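Local coordinates for protein pyruvate kinase (Pseudomonas aeruginosa, PDB 6QXL) that probably transfers the phosphate of phosphoenolpyruvate to ADP in the last step of glycolysis, and binds glucose-6-phosphate as a homotetramer, at residues K7-L12 and A312-A317; I26-D31 and A328-A333; D31-N36 and V63-D68. All blocks are in the same frame, centred on the assembly; numbering follows the deposited sequence.

From the N terminus, strand 7-11 opens the loop that contact 1 closes some 300 residues later, when strand 312-315 comes to lie beside it and completes the eight-stranded barrel. The next helix, 19-28, ends in the first segment of contact 2, whose loop closes only at residues 328-333, beyond the second segment of contact 1; contacts 1 and 2 therefore cross. Contact 3 starts at Asp31, shared with contact 2, and closes a short loop through helix 42-58 that nests inside both others. Contact 1 joins strand 7-11 to the last strand, contact 3 joins the neighbouring strand 32-36 to strand 64-68, and contact 2 ties the first outer helix to the last.

Contact 1 (K7-L12 and A312-A317); sequences KIVATL and AVMLSA
Val9 and Met314 meet on the barrel's inner face, where the side chains of this parallel strand pair pack closely. Met314 holds CG anti to its backbone N (chi1 -168°), which brings CG to 3.8 Å from Val9 CB, and the two side chains pass at a slant. Val9 CG1 also lies against Met314 CG, and the second methyl, CG2, rests 4.0 Å from Ala312 CB. Backbone bonds alternate below them: Val313 N gives to Lys7 O, Val9 N to Val313 O, and Leu315 N to Val9 O at 2.8 Å. Toward the C-terminal ends of the strands, Leu315 O is gripped twice by Thr11. The backbone N approaches tilted 33° from the carbonyl plane, whereas the hydroxyl OG1, 2.9 Å from Leu315 O, gives its bond in that plane, on a lone pair. Thr11 OG1 is also hydrogen-bonded to Arg34 NH1 on the next strand, tying three strands together. Strand 7-11 is the first and strand 312-315 the last of the (beta/alpha)8 barrel, and their pairing closes the cylinder. At its catalytic end, the nearest atoms of the Met314 side chain and a bound malonate are about 4 Å apart. Packing between the two strands is looser on the outer face, which carries Ile8, Ala10, Val313 and Leu315. Ile8 CG1 comes only to 4.3 Å from Val313 CG2, and Ala10 CB no nearer than 5.0 Å, to Leu315 CD1. Helix 325-340 covers this face, with Val329 and Met332 against Leu315 and Ala333 against Ile8. More open still is the end at Ser316, partly exposed, whose OG is 4.0 Å from Thr11 OG1. At the other end Lys7 bends away, its NZ hydrogen-bonded to backbone oxygens of Phe418, Ala416 and Val421.

Contact 2 (I26-D31 and A328-A333); sequences ILAGID and AVKAMA
Val329 sets its two methyl groups against Ala28 and Ile30 of segment 26-31. With CG1 anti to the backbone N (chi1 167°), that branch reaches Ala28 CB at 3.7 Å, while CG2 faces Ile30 CG2 at 3.8 Å. Ile30 and Val329 slant across each other, and Ile30 CG2 touches both valine methyls, 3.9 Å from Val329 CG1. The rest of Ile30 leads away from helix 325-340: its CG1 sits between the backbone N and the carbonyl carbon (chi1 66°), and the side chain also touches Leu25 and Ala10. Ala28 CB points toward the partner helix and touches Val329 CG1 and, at 3.9 Å, Lys330 CG. Beyond CG the lysine chain runs extended on the exposed side of the contact. Ala333 CB stands farther off, 4.5 Å from Ala28 O. Between Ala28 and Ile30 the chain turns at Gly29, which takes a positive phi of 117° and ends helix 19-28 in a Schellman motif, steering the backbone toward strand 32-36. Behind Val329 lies Leu315 of strand 312-315, so the valine fills the layer between helix and sheet. Such small apolar packing between adjacent outer helices, here the first, 19-28, and the last, 325-340, belongs to the helical shell of the (beta/alpha)8 barrel.

Contact 3 (D31-N36 and V63-D68); sequences DVARLN and VALLGD
Val63 opens the pairing against Asp31, its CG1 packed 3.7 Å from Asp31 O; beyond it, the valine touches Val52 and Ala56 of helix 42-58. Ala64 pairs through both its N, to Asp31 O, and its O, from Ala33 N, and its CB lies 4.0 Å from Val32 CG2. Leu65 turns to the outer face, where its CD2 meets Ala33 CB and the side chain continues onto Ala49 and Arg53 of helix 42-58. Strand 32-36, that helix and strand 64-68 form a right-handed beta-alpha-beta unit of the TIM barrel, with the two strands side by side and parallel. Leu66 N gives a nearly straight bond to Ala33 O at 2.9 Å, and Leu66 O accepts from Leu35 N. The Leu66 side chain points inward and crosses two neighbours at a slant: CB lies against Val32 CG1, and CD2 lies 3.7 Å from Arg34 CG. Gly67 lies opposite Leu35 and adds a CA-H...O contact to Leu35 O. Asp68 N then bonds Leu35 O, and the Asp68 carboxylate reaches Arg34, whose CG is anti to the backbone N (chi1 168°) and whose chain runs extended to NE. Asp68 OD2 lies 2.7 Å from Arg34 NE, in the guanidinium plane; it is met on the anti side, tilted out of the carboxylate plane, and takes a second, weak bond from Arg34 NH2 at 2.9 Å. Both donors use this one oxygen, and the guanidinium and carboxylate planes stand 83° apart. The other oxygen, OD1, is salt-bridged to Lys221, while Asn36 CB lies 4.0 Å above the guanidinium plane, offset toward its rim. The nearest atoms of the Arg34 side chain and the bound malonate are about 3 Å apart.

Contact 1 (K7-L12 and A312-A317)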
loop_
_atom_site.group_PDB
_atom_site.type_symbol
_atom_site.label_atom_id
_atom_site.label_comp_id
_atom_site.label_asym_id
_atom_site.label_seq_id
_atom_site.Cartn_x
_atom_site.Cartn_y
_atom_site.Cartn_z
ATOM N N LYS A 7 29.348 2.949 6.430
ATOM C CA LYS A 7 30.644 3.410 6.919
ATOM C C LYS A 7 31.086 2.601 8.120
ATOM O O LYS A 7 30.270 2.056 8.843
ATOM C CB LYS A 7 30.595 4.897 7.242
ATOM C CG LYS A 7 30.159 5.763 6.069
ATOM C CD LYS A 7 31.073 5.607 4.838
ATOM C CE LYS A 7 30.667 6.550 3.704
ATOM N NZ LYS A 7 30.773 7.994 4.103
ATOM N N ILE A 8 32.405 2.520 8.308
ATOM C CA ILE A 8 33.013 1.697 9.354
ATOM C C ILE A 8 33.731 2.565 10.373
ATOM O O ILE A 8 34.632 3.315 10.023
ATOM C CB ILE A 8 33.999 0.692 8.758
ATOM C CG1 ILE A 8 33.240 -0.328 7.889
ATOM C CG2 ILE A 8 34.767 -0.008 9.879
ATOM C CD1 ILE A 8 34.114 -1.306 7.095
ATOM N N VAL A 9 33.327 2.448 11.630
ATOM C CA VAL A 9 34.008 3.094 12.740
ATOM C C VAL A 9 34.890 2.067 13.441
ATOM O O VAL A 9 34.404 1.019 13.866
ATOM C CB VAL A 9 33.015 3.637 13.756
ATOM C CG1 VAL A 9 33.745 4.359 14.877
ATOM C CG2 VAL A 9 32.019 4.550 13.069
ATOM N N ALA A 10 36.181 2.372 13.561
ATOM C CA ALA A 10 37.152 1.457 14.180
ATOM C C ALA A 10 37.736 2.130 15.407
ATOM O O ALA A 10 38.295 3.226 15.312
ATOM C CB ALA A 10 38.246 1.095 13.204
ATOM N N THR A 11 37.592 1.476 16.558
ATOM C CA THR A 11 38.188 1.987 17.776
ATOM C C THR A 11 39.676 1.663 17.783
ATOM O O THR A 11 40.071 0.554 17.434
ATOM C CB THR A 11 37.530 1.369 19.019
ATOM O OG1 THR A 11 36.153 1.746 19.060
ATOM C CG2 THR A 11 38.190 1.902 20.250
ATOM N N LEU A 12 40.486 2.635 18.189
ATOM C CA LEU A 12 41.932 2.429 18.301
ATOM C C LEU A 12 42.333 2.027 19.707
ATOM O O LEU A 12 41.655 2.341 20.692
ATOM C CB LEU A 12 42.697 3.678 17.897
ATOM C CG LEU A 12 42.330 4.195 16.504
ATOM C CD1 LEU A 12 43.173 5.429 16.211
ATOM C CD2 LEU A 12 42.477 3.110 15.431
ATOM N N ALA A 312 26.543 3.704 9.900
ATOM C CA ALA A 312 27.819 3.081 10.157
ATOM C C ALA A 312 27.687 1.940 11.139
ATOM O O ALA A 312 26.776 1.901 11.956
ATOM C CB ALA A 312 28.809 4.103 10.686
ATOM N N VAL A 313 28.661 1.049 11.055
ATOM C CA VAL A 313 28.835 -0.045 11.985
ATOM C C VAL A 313 30.193 0.149 12.635
ATOM O O VAL A 313 31.100 0.698 12.018
ATOM C CB VAL A 313 28.753 -1.392 11.268
ATOM C CG1 VAL A 313 27.312 -1.673 10.880
ATOM C CG2 VAL A 313 29.622 -1.424 10.032
ATOM N N MET A 314 30.317 -0.300 13.876
ATOM C CA MET A 314 31.482 -0.008 14.707
ATOM C C MET A 314 32.181 -1.293 15.166
ATOM O O MET A 314 31.553 -2.345 15.350
ATOM C CB MET A 314 31.068 0.808 15.923
ATOM C CG MET A 314 32.205 1.414 16.725
ATOM S SD MET A 314 31.622 2.741 17.824
ATOM C CE MET A 314 31.796 1.941 19.428
ATOM N N LEU A 315 33.500 -1.180 15.330
ATOM C CA LEU A 315 34.321 -2.186 15.990
ATOM C C LEU A 315 34.887 -1.568 17.264
ATOM O O LEU A 315 35.303 -0.407 17.257
ATOM C CB LEU A 315 35.476 -2.601 15.096
ATOM C CG LEU A 315 35.096 -3.296 13.797
ATOM C CD1 LEU A 315 36.317 -3.483 12.886
ATOM C CD2 LEU A 315 34.436 -4.618 14.090
ATOM N N SER A 316 34.926 -2.344 18.356
ATOM C CA SER A 316 35.575 -1.845 19.577
ATOM C C SER A 316 36.830 -2.622 19.962
ATOM O O SER A 316 37.932 -2.182 19.644
ATOM C CB SER A 316 34.597 -1.799 20.716
ATOM O OG SER A 316 33.549 -0.947 20.362
ATOM N N ALA A 317 36.693 -3.787 20.567
ATOM C CA ALA A 317 37.864 -4.543 20.964
ATOM C C ALA A 317 38.418 -5.235 19.736
ATOM O O ALA A 317 39.618 -5.472 19.663
ATOM C CB ALA A 317 37.548 -5.562 22.035
#

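Contact 2 (I26-D31 and A328-A333)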
loop_
_atom_site.group_PDB
_atom_site.type_symbol
_atom_site.label_atom_id
_atom_site.label_comp_id
_atom_site.label_asym_id
_atom_site.label_seq_id
_atom_site.Cartn_x
_atom_site.Cartn_y
_atom_site.Cartn_z
ATOM N N ILE A 26 43.665 1.999 7.423
ATOM C CA ILE A 26 43.305 3.032 6.450
ATOM C C ILE A 26 43.093 2.387 5.085
ATOM O O ILE A 26 42.087 2.651 4.417
ATOM C CB ILE A 26 44.382 4.137 6.385
ATOM C CG1 ILE A 26 44.551 4.727 7.831
ATOM C CG2 ILE A 26 44.028 5.201 5.382
ATOM C CD1 ILE A 26 43.469 5.324 8.540
ATOM N N LEU A 27 44.019 1.536 4.682
ATOM C CA LEU A 27 43.897 0.868 3.383
ATOM C C LEU A 27 42.765 -0.132 3.345
ATOM O O LEU A 27 42.215 -0.377 2.288
ATOM C CB LEU A 27 45.202 0.178 2.983
ATOM C CG LEU A 27 46.354 1.110 2.676
ATOM C CD1 LEU A 27 47.674 0.330 2.822
ATOM C CD2 LEU A 27 46.197 1.776 1.304
ATOM N N ALA A 28 42.427 -0.720 4.486
ATOM C CA ALA A 28 41.335 -1.686 4.534
ATOM C C ALA A 28 39.966 -1.007 4.450
ATOM O O ALA A 28 38.960 -1.673 4.191
ATOM C CB ALA A 28 41.429 -2.545 5.781
ATOM N N GLY A 29 39.934 0.303 4.699
ATOM C CA GLY A 29 38.765 1.107 4.441
ATOM C C GLY A 29 38.100 1.769 5.625
ATOM O O GLY A 29 36.944 2.172 5.513
ATOM N N ILE A 30 38.764 1.945 6.756
ATOM C CA ILE A 30 38.067 2.596 7.857
ATOM C C ILE A 30 37.643 4.004 7.458
ATOM O O ILE A 30 38.356 4.698 6.757
ATOM C CB ILE A 30 38.870 2.622 9.170
ATOM C CG1 ILE A 30 40.127 3.471 9.089
ATOM C CG2 ILE A 30 39.236 1.212 9.615
ATOM C CD1 ILE A 30 40.495 4.033 10.451
ATOM N N ASP A 31 36.468 4.412 7.889
ATOM C CA ASP A 31 35.974 5.752 7.608
ATOM C C ASP A 31 36.039 6.662 8.842
ATOM O O ASP A 31 36.039 7.884 8.702
ATOM C CB ASP A 31 34.544 5.676 7.045
ATOM C CG ASP A 31 34.421 4.674 5.870
ATOM O OD1 ASP A 31 34.851 4.985 4.709
ATOM O OD2 ASP A 31 33.901 3.546 6.110
ATOM N N ALA A 328 39.367 -7.905 10.688
ATOM C CA ALA A 328 38.030 -7.524 11.115
ATOM C C ALA A 328 37.444 -6.437 10.223
ATOM O O ALA A 328 36.321 -6.573 9.735
ATOM C CB ALA A 328 38.026 -7.091 12.568
ATOM N N VAL A 329 38.211 -5.379 9.986
ATOM C CA VAL A 329 37.752 -4.299 9.120
ATOM C C VAL A 329 37.458 -4.835 7.717
ATOM O O VAL A 329 36.412 -4.545 7.146
ATOM C CB VAL A 329 38.781 -3.158 9.064
ATOM C CG1 VAL A 329 38.462 -2.172 7.920
ATOM C CG2 VAL A 329 38.851 -2.442 10.409
ATOM N N LYS A 330 38.367 -5.632 7.175
ATOM C CA LYS A 330 38.153 -6.212 5.846
ATOM C C LYS A 330 36.861 -7.026 5.785
ATOM O O LYS A 330 36.071 -6.879 4.853
ATOM C CB LYS A 330 39.335 -7.070 5.407
ATOM C CG LYS A 330 40.565 -6.266 5.066
ATOM C CD LYS A 330 41.612 -7.112 4.337
ATOM C CE LYS A 330 42.907 -6.329 4.133
ATOM N NZ LYS A 330 44.065 -7.238 3.887
ATOM N N ALA A 331 36.641 -7.855 6.805
ATOM C CA ALA A 331 35.460 -8.717 6.831
ATOM C C ALA A 331 34.187 -7.866 6.925
ATOM O O ALA A 331 33.233 -8.079 6.177
ATOM C CB ALA A 331 35.533 -9.688 7.984
ATOM N N MET A 332 34.197 -6.900 7.828
ATOM C CA MET A 332 33.063 -6.030 8.006
ATOM C C MET A 332 32.726 -5.309 6.702
ATOM O O MET A 332 31.561 -5.261 6.288
ATOM C CB MET A 332 33.358 -5.057 9.145
ATOM C CG MET A 332 32.263 -4.083 9.443
ATOM S SD MET A 332 32.524 -3.279 11.017
ATOM C CE MET A 332 31.488 -4.302 12.076
ATOM N N ALA A 333 33.748 -4.799 6.028
ATOM C CA ALA A 333 33.548 -4.097 4.761
ATOM C C ALA A 333 32.936 -5.004 3.690
ATOM O O ALA A 333 32.092 -4.571 2.915
ATOM C CB ALA A 333 34.869 -3.509 4.271
#

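Contact 3 (D31-N36 and V63-D68)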
loop_
_atom_site.group_PDB
_atom_site.type_symbol
_atom_site.label_atom_id
_atom_site.label_comp_id
_atom_site.label_asym_id
_atom_site.label_seq_id
_atom_site.Cartn_x
_atom_site.Cartn_y
_atom_site.Cartn_z
ATOM N N ASP A 31 36.468 4.412 7.889
ATOM C CA ASP A 31 35.974 5.752 7.608
ATOM C C ASP A 31 36.039 6.662 8.842
ATOM O O ASP A 31 36.039 7.884 8.702
ATOM C CB ASP A 31 34.544 5.676 7.045
ATOM C CG ASP A 31 34.421 4.674 5.870
ATOM O OD1 ASP A 31 34.851 4.985 4.709
ATOM O OD2 ASP A 31 33.901 3.546 6.110
ATOM N N VAL A 32 36.070 6.086 10.044
ATOM C CA VAL A 32 36.131 6.875 11.279
ATOM C C VAL A 32 36.982 6.125 12.302
ATOM O O VAL A 32 36.809 4.924 12.494
ATOM C CB VAL A 32 34.741 7.097 11.891
ATOM C CG1 VAL A 32 34.816 7.912 13.180
ATOM C CG2 VAL A 32 33.850 7.784 10.898
ATOM N N ALA A 33 37.891 6.844 12.953
ATOM C CA ALA A 33 38.676 6.295 14.034
ATOM C C ALA A 33 38.113 6.827 15.336
ATOM O O ALA A 33 37.958 8.047 15.500
ATOM C CB ALA A 33 40.135 6.690 13.888
ATOM N N ARG A 34 37.799 5.912 16.259
ATOM C CA ARG A 34 37.241 6.284 17.551
ATOM C C ARG A 34 38.355 6.242 18.595
ATOM O O ARG A 34 39.094 5.256 18.689
ATOM C CB ARG A 34 36.112 5.316 17.935
ATOM C CG ARG A 34 35.614 5.401 19.373
ATOM C CD ARG A 34 34.357 4.566 19.510
ATOM N NE ARG A 34 33.912 4.487 20.912
ATOM C CZ ARG A 34 34.241 3.536 21.785
ATOM N NH1 ARG A 34 35.023 2.517 21.452
ATOM N NH2 ARG A 34 33.766 3.600 23.016
ATOM N N LEU A 35 38.457 7.309 19.369
ATOM C CA LEU A 35 39.439 7.421 20.419
ATOM C C LEU A 35 38.656 7.363 21.708
ATOM O O LEU A 35 37.910 8.301 22.028
ATOM C CB LEU A 35 40.204 8.741 20.309
ATOM C CG LEU A 35 40.743 9.093 18.923
ATOM C CD1 LEU A 35 41.508 10.421 19.040
ATOM C CD2 LEU A 35 41.675 8.046 18.361
ATOM N N ASN A 36 38.802 6.259 22.439
ATOM C CA ASN A 36 38.024 6.056 23.649
ATOM C C ASN A 36 38.762 6.682 24.810
ATOM O O ASN A 36 39.795 6.182 25.219
ATOM C CB ASN A 36 37.773 4.555 23.856
ATOM C CG ASN A 36 36.911 4.258 25.058
ATOM O OD1 ASN A 36 36.336 5.158 25.678
ATOM N ND2 ASN A 36 36.826 2.998 25.398
ATOM N N VAL A 63 39.180 10.368 6.699
ATOM C CA VAL A 63 38.815 9.651 7.898
ATOM C C VAL A 63 38.505 10.647 9.007
ATOM O O VAL A 63 39.334 11.471 9.364
ATOM C CB VAL A 63 39.941 8.709 8.330
ATOM C CG1 VAL A 63 39.589 8.011 9.649
ATOM C CG2 VAL A 63 40.234 7.692 7.210
ATOM N N ALA A 64 37.299 10.571 9.556
ATOM C CA ALA A 64 36.941 11.411 10.684
ATOM C C ALA A 64 37.545 10.851 11.960
ATOM O O ALA A 64 37.905 9.678 12.023
ATOM C CB ALA A 64 35.427 11.504 10.820
ATOM N N LEU A 65 37.628 11.717 12.969
ATOM C CA LEU A 65 38.049 11.344 14.291
ATOM C C LEU A 65 36.920 11.585 15.254
ATOM O O LEU A 65 36.379 12.683 15.333
ATOM C CB LEU A 65 39.275 12.141 14.741
ATOM C CG LEU A 65 40.549 12.021 13.912
ATOM C CD1 LEU A 65 41.732 12.645 14.696
ATOM C CD2 LEU A 65 40.878 10.590 13.514
ATOM N N LEU A 66 36.583 10.538 15.998
ATOM C CA LEU A 66 35.523 10.586 16.974
ATOM C C LEU A 66 36.160 10.372 18.335
ATOM O O LEU A 66 36.925 9.417 18.517
ATOM C CB LEU A 66 34.495 9.495 16.668
ATOM C CG LEU A 66 33.305 9.410 17.617
ATOM C CD1 LEU A 66 32.087 8.948 16.859
ATOM C CD2 LEU A 66 33.557 8.472 18.768
ATOM N N GLY A 67 35.819 11.255 19.275
ATOM C CA GLY A 67 36.301 11.178 20.641
ATOM C C GLY A 67 35.166 10.782 21.547
ATOM O O GLY A 67 34.129 11.452 21.579
ATOM N N ASP A 68 35.363 9.700 22.293
ATOM C CA ASP A 68 34.308 9.107 23.095
ATOM C C ASP A 68 34.545 9.424 24.563
ATOM O O ASP A 68 35.486 8.914 25.156
ATOM C CB ASP A 68 34.254 7.577 22.821
ATOM C CG ASP A 68 32.925 6.941 23.198
ATOM O OD1 ASP A 68 32.400 7.283 24.285
ATOM O OD2 ASP A 68 32.380 6.118 22.415
#